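Local structure of amino Transferase (Eubacterium rectale, 3ELE) at residues L112-R117 / G258-P263; R117-D122 / A270-A275. The protein probably catalyses pyridoxal-5'-phosphate-dependent transfer of amino groups, as a dimeric member of the class I and II aminotransferase family. All coordinates share one frame; numbering follows the deposited sequence.

Contact 1: L112-R117 / G258-P263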
ATOM      1  N   LEU A 112      -1.693  -7.804   7.163  1.00 32.70           N
ATOM      2  CA  LEU A 112      -0.824  -8.165   8.319  1.00 32.63           C
ATOM      3  C   LEU A 112      -0.191  -6.931   8.942  1.00 34.10           C
ATOM      4  O   LEU A 112      -0.261  -6.760  10.168  1.00 34.58           O
ATOM      5  CB  LEU A 112       0.256  -9.162   7.887  1.00 32.38           C
ATOM      6  CG  LEU A 112      -0.273 -10.550   7.488  1.00 31.45           C
ATOM      7  CD1 LEU A 112       0.788 -11.349   6.745  1.00 36.39           C
ATOM      8  CD2 LEU A 112      -0.792 -11.314   8.704  1.00 32.54           C
ATOM      9  N   SER A 113       0.361  -6.047   8.093  1.00 34.12           N
ATOM     10  CA  SER A 113       0.994  -4.797   8.545  1.00 33.81           C
ATOM     11  C   SER A 113       0.018  -3.961   9.379  1.00 33.48           C
ATOM     12  O   SER A 113       0.361  -3.542  10.503  1.00 33.58           O
ATOM     13  CB  SER A 113       1.542  -3.993   7.357  1.00 33.75           C
ATOM     14  OG  SER A 113       2.584  -4.704   6.699  1.00 33.72           O
ATOM     15  N   ILE A 114      -1.199  -3.780   8.853  1.00 33.79           N
ATOM     16  CA  ILE A 114      -2.296  -3.068   9.552  1.00 33.96           C
ATOM     17  C   ILE A 114      -2.591  -3.679  10.918  1.00 32.29           C
ATOM     18  O   ILE A 114      -2.745  -2.944  11.885  1.00 33.60           O
ATOM     19  CB  ILE A 114      -3.618  -3.060   8.701  1.00 34.51           C
ATOM     20  CG1 ILE A 114      -3.482  -2.101   7.526  1.00 36.93           C
ATOM     21  CG2 ILE A 114      -4.817  -2.634   9.525  1.00 35.72           C
ATOM     22  CD1 ILE A 114      -4.550  -2.270   6.497  1.00 34.98           C
ATOM     23  N   CYS A 115      -2.671  -5.015  10.992  1.00 31.95           N
ATOM     24  CA  CYS A 115      -2.942  -5.717  12.272  1.00 31.45           C
ATOM     25  C   CYS A 115      -1.858  -5.499  13.335  1.00 31.98           C
ATOM     26  O   CYS A 115      -2.180  -5.183  14.477  1.00 32.64           O
ATOM     27  CB  CYS A 115      -3.193  -7.215  12.069  1.00 30.77           C
ATOM     28  SG  CYS A 115      -4.755  -7.579  11.221  1.00 33.48           S
ATOM     29  N   PHE A 116      -0.592  -5.648  12.960  1.00 32.01           N
ATOM     30  CA  PHE A 116       0.505  -5.450  13.921  1.00 32.58           C
ATOM     31  C   PHE A 116       0.628  -3.976  14.307  1.00 32.38           C
ATOM     32  O   PHE A 116       0.824  -3.652  15.496  1.00 30.01           O
ATOM     33  CB  PHE A 116       1.833  -5.985  13.409  1.00 33.15           C
ATOM     34  CG  PHE A 116       1.804  -7.441  13.011  1.00 31.86           C
ATOM     35  CD1 PHE A 116       1.364  -8.420  13.904  1.00 34.45           C
ATOM     36  CD2 PHE A 116       2.277  -7.842  11.754  1.00 30.64           C
ATOM     37  CE1 PHE A 116       1.358  -9.790  13.532  1.00 30.61           C
ATOM     38  CE2 PHE A 116       2.285  -9.189  11.379  1.00 33.58           C
ATOM     39  CZ  PHE A 116       1.823 -10.167  12.264  1.00 31.84           C
ATOM     40  N   ARG A 117       0.465  -3.090  13.318  1.00 32.99           N
ATOM     41  CA  ARG A 117       0.487  -1.640  13.552  1.00 34.69           C
ATOM     42  C   ARG A 117      -0.652  -1.191  14.488  1.00 34.89           C
ATOM     43  O   ARG A 117      -0.429  -0.413  15.410  1.00 36.52           O
ATOM     44  CB  ARG A 117       0.435  -0.890  12.219  1.00 34.83           C
ATOM     45  CG  ARG A 117       0.648   0.617  12.277  1.00 40.12           C
ATOM     46  CD  ARG A 117       1.922   1.010  13.020  1.00 43.68           C
ATOM     47  NE  ARG A 117       2.230   2.437  12.886  1.00 47.82           N
ATOM     48  CZ  ARG A 117       2.984   3.003  11.938  1.00 46.44           C
ATOM     49  NH1 ARG A 117       3.583   2.286  11.002  1.00 45.60           N
ATOM     50  NH2 ARG A 117       3.174   4.318  11.953  1.00 46.28           N
ATOM     51  N   GLY A 258      -7.034  -7.459  -0.997  1.00 32.01           N
ATOM     52  CA  GLY A 258      -7.391  -8.354   0.069  1.00 31.69           C
ATOM     53  C   GLY A 258      -8.206  -7.634   1.108  1.00 32.22           C
ATOM     54  O   GLY A 258      -8.824  -6.610   0.816  1.00 32.20           O
ATOM     55  N   TYR A 259      -8.188  -8.152   2.325  1.00 30.61           N
ATOM     56  CA  TYR A 259      -8.931  -7.515   3.399  1.00 30.46           C
ATOM     57  C   TYR A 259      -8.473  -7.929   4.773  1.00 30.56           C
ATOM     58  O   TYR A 259      -7.691  -8.880   4.923  1.00 29.46           O
ATOM     59  CB  TYR A 259     -10.451  -7.776   3.271  1.00 30.76           C
ATOM     60  CG  TYR A 259     -10.911  -9.234   3.335  1.00 31.82           C
ATOM     61  CD1 TYR A 259     -10.971  -9.932   4.560  1.00 36.80           C
ATOM     62  CD2 TYR A 259     -11.343  -9.905   2.182  1.00 32.66           C
ATOM     63  CE1 TYR A 259     -11.411 -11.258   4.632  1.00 35.43           C
ATOM     64  CE2 TYR A 259     -11.808 -11.239   2.252  1.00 35.57           C
ATOM     65  CZ  TYR A 259     -11.836 -11.899   3.483  1.00 33.72           C
ATOM     66  OH  TYR A 259     -12.271 -13.203   3.571  1.00 37.41           O
ATOM     67  N   VAL A 260      -8.951  -7.150   5.744  1.00 31.43           N
ATOM     68  CA  VAL A 260      -8.858  -7.422   7.165  1.00 32.39           C
ATOM     69  C   VAL A 260     -10.332  -7.529   7.610  1.00 31.47           C
ATOM     70  O   VAL A 260     -11.144  -6.623   7.353  1.00 31.32           O
ATOM     71  CB  VAL A 260      -8.145  -6.332   7.974  1.00 34.02           C
ATOM     72  CG1 VAL A 260      -8.250  -6.644   9.482  1.00 33.17           C
ATOM     73  CG2 VAL A 260      -6.660  -6.233   7.555  1.00 34.94           C
ATOM     74  N   LEU A 261     -10.661  -8.634   8.268  1.00 29.70           N
ATOM     75  CA  LEU A 261     -12.006  -8.888   8.758  1.00 30.50           C
ATOM     76  C   LEU A 261     -11.972  -8.673  10.262  1.00 29.95           C
ATOM     77  O   LEU A 261     -11.173  -9.326  10.954  1.00 30.22           O
ATOM     78  CB  LEU A 261     -12.398 -10.317   8.411  1.00 30.44           C
ATOM     79  CG  LEU A 261     -13.706 -10.918   8.896  1.00 32.04           C
ATOM     80  CD1 LEU A 261     -14.893 -10.098   8.483  1.00 27.55           C
ATOM     81  CD2 LEU A 261     -13.779 -12.350   8.368  1.00 30.52           C
ATOM     82  N   VAL A 262     -12.801  -7.743  10.751  1.00 30.99           N
ATOM     83  CA  VAL A 262     -12.908  -7.402  12.198  1.00 29.94           C
ATOM     84  C   VAL A 262     -14.321  -7.809  12.720  1.00 30.50           C
ATOM     85  O   VAL A 262     -15.266  -7.024  12.589  1.00 29.86           O
ATOM     86  CB  VAL A 262     -12.641  -5.895  12.457  1.00 30.16           C
ATOM     87  CG1 VAL A 262     -12.663  -5.582  13.960  1.00 23.06           C
ATOM     88  CG2 VAL A 262     -11.290  -5.465  11.885  1.00 29.39           C
ATOM     89  N   PRO A 263     -14.469  -9.014  13.330  1.00 30.55           N
ATOM     90  CA  PRO A 263     -15.791  -9.447  13.857  1.00 30.94           C
ATOM     91  C   PRO A 263     -16.378  -8.538  14.934  1.00 31.79           C
ATOM     92  O   PRO A 263     -15.637  -7.835  15.611  1.00 31.54           O
ATOM     93  CB  PRO A 263     -15.497 -10.841  14.458  1.00 29.96           C
ATOM     94  CG  PRO A 263     -14.233 -11.272  13.824  1.00 30.77           C
ATOM     95  CD  PRO A 263     -13.448 -10.044  13.578  1.00 31.61           C
TER
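Val260 reaches out from its strand to pack against Ile114 and Cys115, two consecutive residues of helix 108-119. CG1 of Val260, trans to the valine's own backbone N (chi1 173°), is the branch closer to the sulfur, 4.0 Å from SG of Cys115. CG2 of Val260 lies near both partners, beside that sulfur and, more loosely, 4.5 Å from the branch methyl CG2 of Ile114. Val260 gives up more surface here than the other two together, and its CA-CB bond points toward the helix. Cys115 swings its sulfur to the side opposite its carbonyl carbon (chi1 -69°), which carries SG toward the strand. The thiol therefore takes part in apolar packing, on a buried interface made of side chains alone. The backbones stay well separated, with CA of Cys115 8.0 Å from CA of Val260. This is helix-on-sheet packing in the large, PLP-binding domain of a fold-type I aminotransferase. Strand 258-261, the antiparallel member of the central sheet, runs between strands 102-105 and 240-245; Ile114 also packs on Tyr103 and Thr105 of the first, Cys115 on Leu241 and Cys243 of the second, and Ile114 further meets Val276 of helix 269-282.

Contact 2: R117-D122 / A270-A275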
ATOM      1  N   ARG A 117       0.465  -3.090  13.318  1.00 32.99           N
ATOM      2  CA  ARG A 117       0.487  -1.640  13.552  1.00 34.69           C
ATOM      3  C   ARG A 117      -0.652  -1.191  14.488  1.00 34.89           C
ATOM      4  O   ARG A 117      -0.429  -0.413  15.410  1.00 36.52           O
ATOM      5  CB  ARG A 117       0.435  -0.890  12.219  1.00 34.83           C
ATOM      6  CG  ARG A 117       0.648   0.617  12.277  1.00 40.12           C
ATOM      7  CD  ARG A 117       1.922   1.010  13.020  1.00 43.68           C
ATOM      8  NE  ARG A 117       2.230   2.437  12.886  1.00 47.82           N
ATOM      9  CZ  ARG A 117       2.984   3.003  11.938  1.00 46.44           C
ATOM     10  NH1 ARG A 117       3.583   2.286  11.002  1.00 45.60           N
ATOM     11  NH2 ARG A 117       3.174   4.318  11.953  1.00 46.28           N
ATOM     12  N   ALA A 118      -1.860  -1.708  14.256  1.00 35.05           N
ATOM     13  CA  ALA A 118      -3.027  -1.401  15.104  1.00 35.20           C
ATOM     14  C   ALA A 118      -2.898  -1.966  16.517  1.00 34.40           C
ATOM     15  O   ALA A 118      -3.306  -1.343  17.473  1.00 32.83           O
ATOM     16  CB  ALA A 118      -4.336  -1.921  14.453  1.00 34.03           C
ATOM     17  N   LEU A 119      -2.329  -3.157  16.632  1.00 35.67           N
ATOM     18  CA  LEU A 119      -2.189  -3.820  17.929  1.00 35.96           C
ATOM     19  C   LEU A 119      -0.933  -3.482  18.740  1.00 36.62           C
ATOM     20  O   LEU A 119      -0.962  -3.715  19.923  1.00 37.05           O
ATOM     21  CB  LEU A 119      -2.323  -5.343  17.749  1.00 35.61           C
ATOM     22  CG  LEU A 119      -3.728  -5.811  17.347  1.00 34.11           C
ATOM     23  CD1 LEU A 119      -3.697  -7.275  17.084  1.00 36.07           C
ATOM     24  CD2 LEU A 119      -4.755  -5.491  18.464  1.00 37.52           C
ATOM     25  N   THR A 120       0.132  -2.914  18.147  1.00 35.30           N
ATOM     26  CA  THR A 120       1.383  -2.604  18.905  1.00 34.96           C
ATOM     27  C   THR A 120       1.349  -1.243  19.669  1.00 34.80           C
ATOM     28  O   THR A 120       1.319  -0.155  19.065  1.00 31.75           O
ATOM     29  CB  THR A 120       2.623  -2.685  17.995  1.00 34.78           C
ATOM     30  OG1 THR A 120       2.638  -3.960  17.334  1.00 34.62           O
ATOM     31  CG2 THR A 120       3.942  -2.498  18.791  1.00 35.01           C
ATOM     32  N   SER A 121       1.391  -1.308  20.997  1.00 35.60           N
ATOM     33  CA  SER A 121       1.360  -0.107  21.833  1.00 35.75           C
ATOM     34  C   SER A 121       2.644   0.085  22.658  1.00 37.72           C
ATOM     35  O   SER A 121       2.722   1.032  23.465  1.00 41.29           O
ATOM     36  CB  SER A 121       0.125  -0.175  22.739  1.00 36.51           C
ATOM     37  OG  SER A 121       0.200  -1.266  23.647  1.00 39.58           O
ATOM     38  N   ASP A 122       3.654  -0.774  22.463  1.00 35.98           N
ATOM     39  CA  ASP A 122       4.866  -0.759  23.295  1.00 35.49           C
ATOM     40  C   ASP A 122       5.989  -1.551  22.614  1.00 35.74           C
ATOM     41  O   ASP A 122       5.733  -2.545  21.923  1.00 35.34           O
ATOM     42  CB  ASP A 122       4.500  -1.316  24.692  1.00 36.63           C
ATOM     43  CG  ASP A 122       5.643  -1.280  25.686  1.00 38.05           C
ATOM     44  OD1 ASP A 122       6.525  -2.147  25.594  1.00 35.58           O
ATOM     45  OD2 ASP A 122       5.623  -0.439  26.614  1.00 39.53           O
ATOM     46  N   ALA A 270     -15.811  -1.390  17.531  1.00 32.78           N
ATOM     47  CA  ALA A 270     -15.687   0.014  17.139  1.00 31.95           C
ATOM     48  C   ALA A 270     -14.247   0.515  17.346  1.00 31.47           C
ATOM     49  O   ALA A 270     -13.654   1.114  16.436  1.00 30.65           O
ATOM     50  CB  ALA A 270     -16.696   0.877  17.886  1.00 31.68           C
ATOM     51  N   GLU A 271     -13.674   0.195  18.505  1.00 31.06           N
ATOM     52  CA  GLU A 271     -12.313   0.631  18.850  1.00 31.96           C
ATOM     53  C   GLU A 271     -11.212  -0.014  18.005  1.00 31.92           C
ATOM     54  O   GLU A 271     -10.265   0.677  17.596  1.00 32.44           O
ATOM     55  CB  GLU A 271     -12.012   0.352  20.318  1.00 31.22           C
ATOM     56  CG  GLU A 271     -10.613   0.748  20.768  1.00 32.76           C
ATOM     57  CD  GLU A 271     -10.441   0.557  22.241  1.00 35.12           C
ATOM     58  OE1 GLU A 271     -11.145   1.253  22.974  1.00 35.44           O
ATOM     59  OE2 GLU A 271      -9.611  -0.282  22.648  1.00 39.70           O
ATOM     60  N   LEU A 272     -11.302  -1.332  17.832  1.00 32.80           N
ATOM     61  CA  LEU A 272     -10.329  -2.094  17.040  1.00 32.63           C
ATOM     62  C   LEU A 272     -10.441  -1.758  15.557  1.00 32.62           C
ATOM     63  O   LEU A 272      -9.427  -1.665  14.853  1.00 33.27           O
ATOM     64  CB  LEU A 272     -10.497  -3.608  17.269  1.00 34.21           C
ATOM     65  CG  LEU A 272      -9.494  -4.552  16.559  1.00 33.55           C
ATOM     66  CD1 LEU A 272      -8.042  -4.160  16.805  1.00 27.90           C
ATOM     67  CD2 LEU A 272      -9.748  -6.014  16.970  1.00 32.57           C
ATOM     68  N   TYR A 273     -11.668  -1.601  15.068  1.00 32.88           N
ATOM     69  CA  TYR A 273     -11.882  -1.217  13.672  1.00 32.32           C
ATOM     70  C   TYR A 273     -11.331   0.185  13.423  1.00 31.99           C
ATOM     71  O   TYR A 273     -10.763   0.419  12.376  1.00 33.44           O
ATOM     72  CB  TYR A 273     -13.347  -1.304  13.295  1.00 33.36           C
ATOM     73  CG  TYR A 273     -13.624  -1.211  11.827  1.00 29.20           C
ATOM     74  CD1 TYR A 273     -13.642  -2.349  11.035  1.00 34.32           C
ATOM     75  CD2 TYR A 273     -13.910   0.019  11.224  1.00 36.59           C
ATOM     76  CE1 TYR A 273     -13.925  -2.278   9.663  1.00 31.16           C
ATOM     77  CE2 TYR A 273     -14.208   0.108   9.851  1.00 34.43           C
ATOM     78  CZ  TYR A 273     -14.210  -1.047   9.078  1.00 34.82           C
ATOM     79  OH  TYR A 273     -14.505  -0.965   7.732  1.00 32.30           O
ATOM     80  N   ALA A 274     -11.468   1.088  14.398  1.00 33.15           N
ATOM     81  CA  ALA A 274     -10.895   2.435  14.310  1.00 32.62           C
ATOM     82  C   ALA A 274      -9.374   2.334  14.184  1.00 32.61           C
ATOM     83  O   ALA A 274      -8.812   2.957  13.284  1.00 34.84           O
ATOM     84  CB  ALA A 274     -11.304   3.305  15.526  1.00 32.63           C
ATOM     85  N   ALA A 275      -8.728   1.495  15.013  1.00 30.66           N
ATOM     86  CA  ALA A 275      -7.251   1.312  14.973  1.00 28.85           C
ATOM     87  C   ALA A 275      -6.771   0.683  13.645  1.00 30.98           C
ATOM     88  O   ALA A 275      -5.697   1.001  13.151  1.00 30.41           O
ATOM     89  CB  ALA A 275      -6.774   0.498  16.154  1.00 28.13           C
TER
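The last turn of helix 108-119 comes up against helix 269-282, and the backbones approach to 5.0 Å between CA of Ala118 and CA of Ala275. Such a close meeting of helices depends on small side chains, and here it is an alanine-alanine contact within the large domain of the fold-type I aminotransferase. Segment 270-275 is helical throughout, whereas segment 117-122 leaves its helix at Thr120, the first residue with non-helical phi and psi, and runs on as a loop toward strand 126-130. Both alanines direct CB at the opposing helix, and CB of Ala118 and CB of Ala275 stand 3.8 Å apart. Ala118 also sets its methyl against the peptide that follows Ala275, with CB of Ala118 3.5 Å from the carbonyl O of Ala275, while Ala279, one turn on along helix 269-282, extends its packing surface.

A pair of leucines widens the contact. Neither Leu119 nor Leu272 starts out aimed at the other segment, since their CA-CB bonds run alongside it; with CG of Leu272 trans to the backbone N (chi1 -177°), that side chain extends its end toward Leu119. The two lean across each other at a slant and meet through one methyl each. Phe213 of strand 213-217 packs on both leucines, so they also join the helix pair to the central sheet. The second subunit lies close by: its Val4 packs on Leu272 and Ala275, and its Asn5 donates a hydrogen bond through ND2 to the carbonyl O of Thr120. Where the leucines meet, CD2 of Leu119 sits 3.9 Å from CD1 of Leu272.

Overall arrangement
Coming from the N terminus, the chain passes edge strand 102-105 and then forms helix 108-119, which supplies one side of both contacts, with Arg117 common to the two segments. It then builds most of the central sheet before strand 258-261 returns to that helix and closes a loop of about 140 residues at contact 1. A short connection leads into helix 269-282, which closes the second, similarly long loop at contact 2. The segments alternate along the chain, so the loops cross rather than nest. With centres 10 Å apart, the contacts adjoin: CB of Val262 packs 3.9 Å from CD1 of Tyr273. Helix, strand and following helix are thus tied together beside the second subunit.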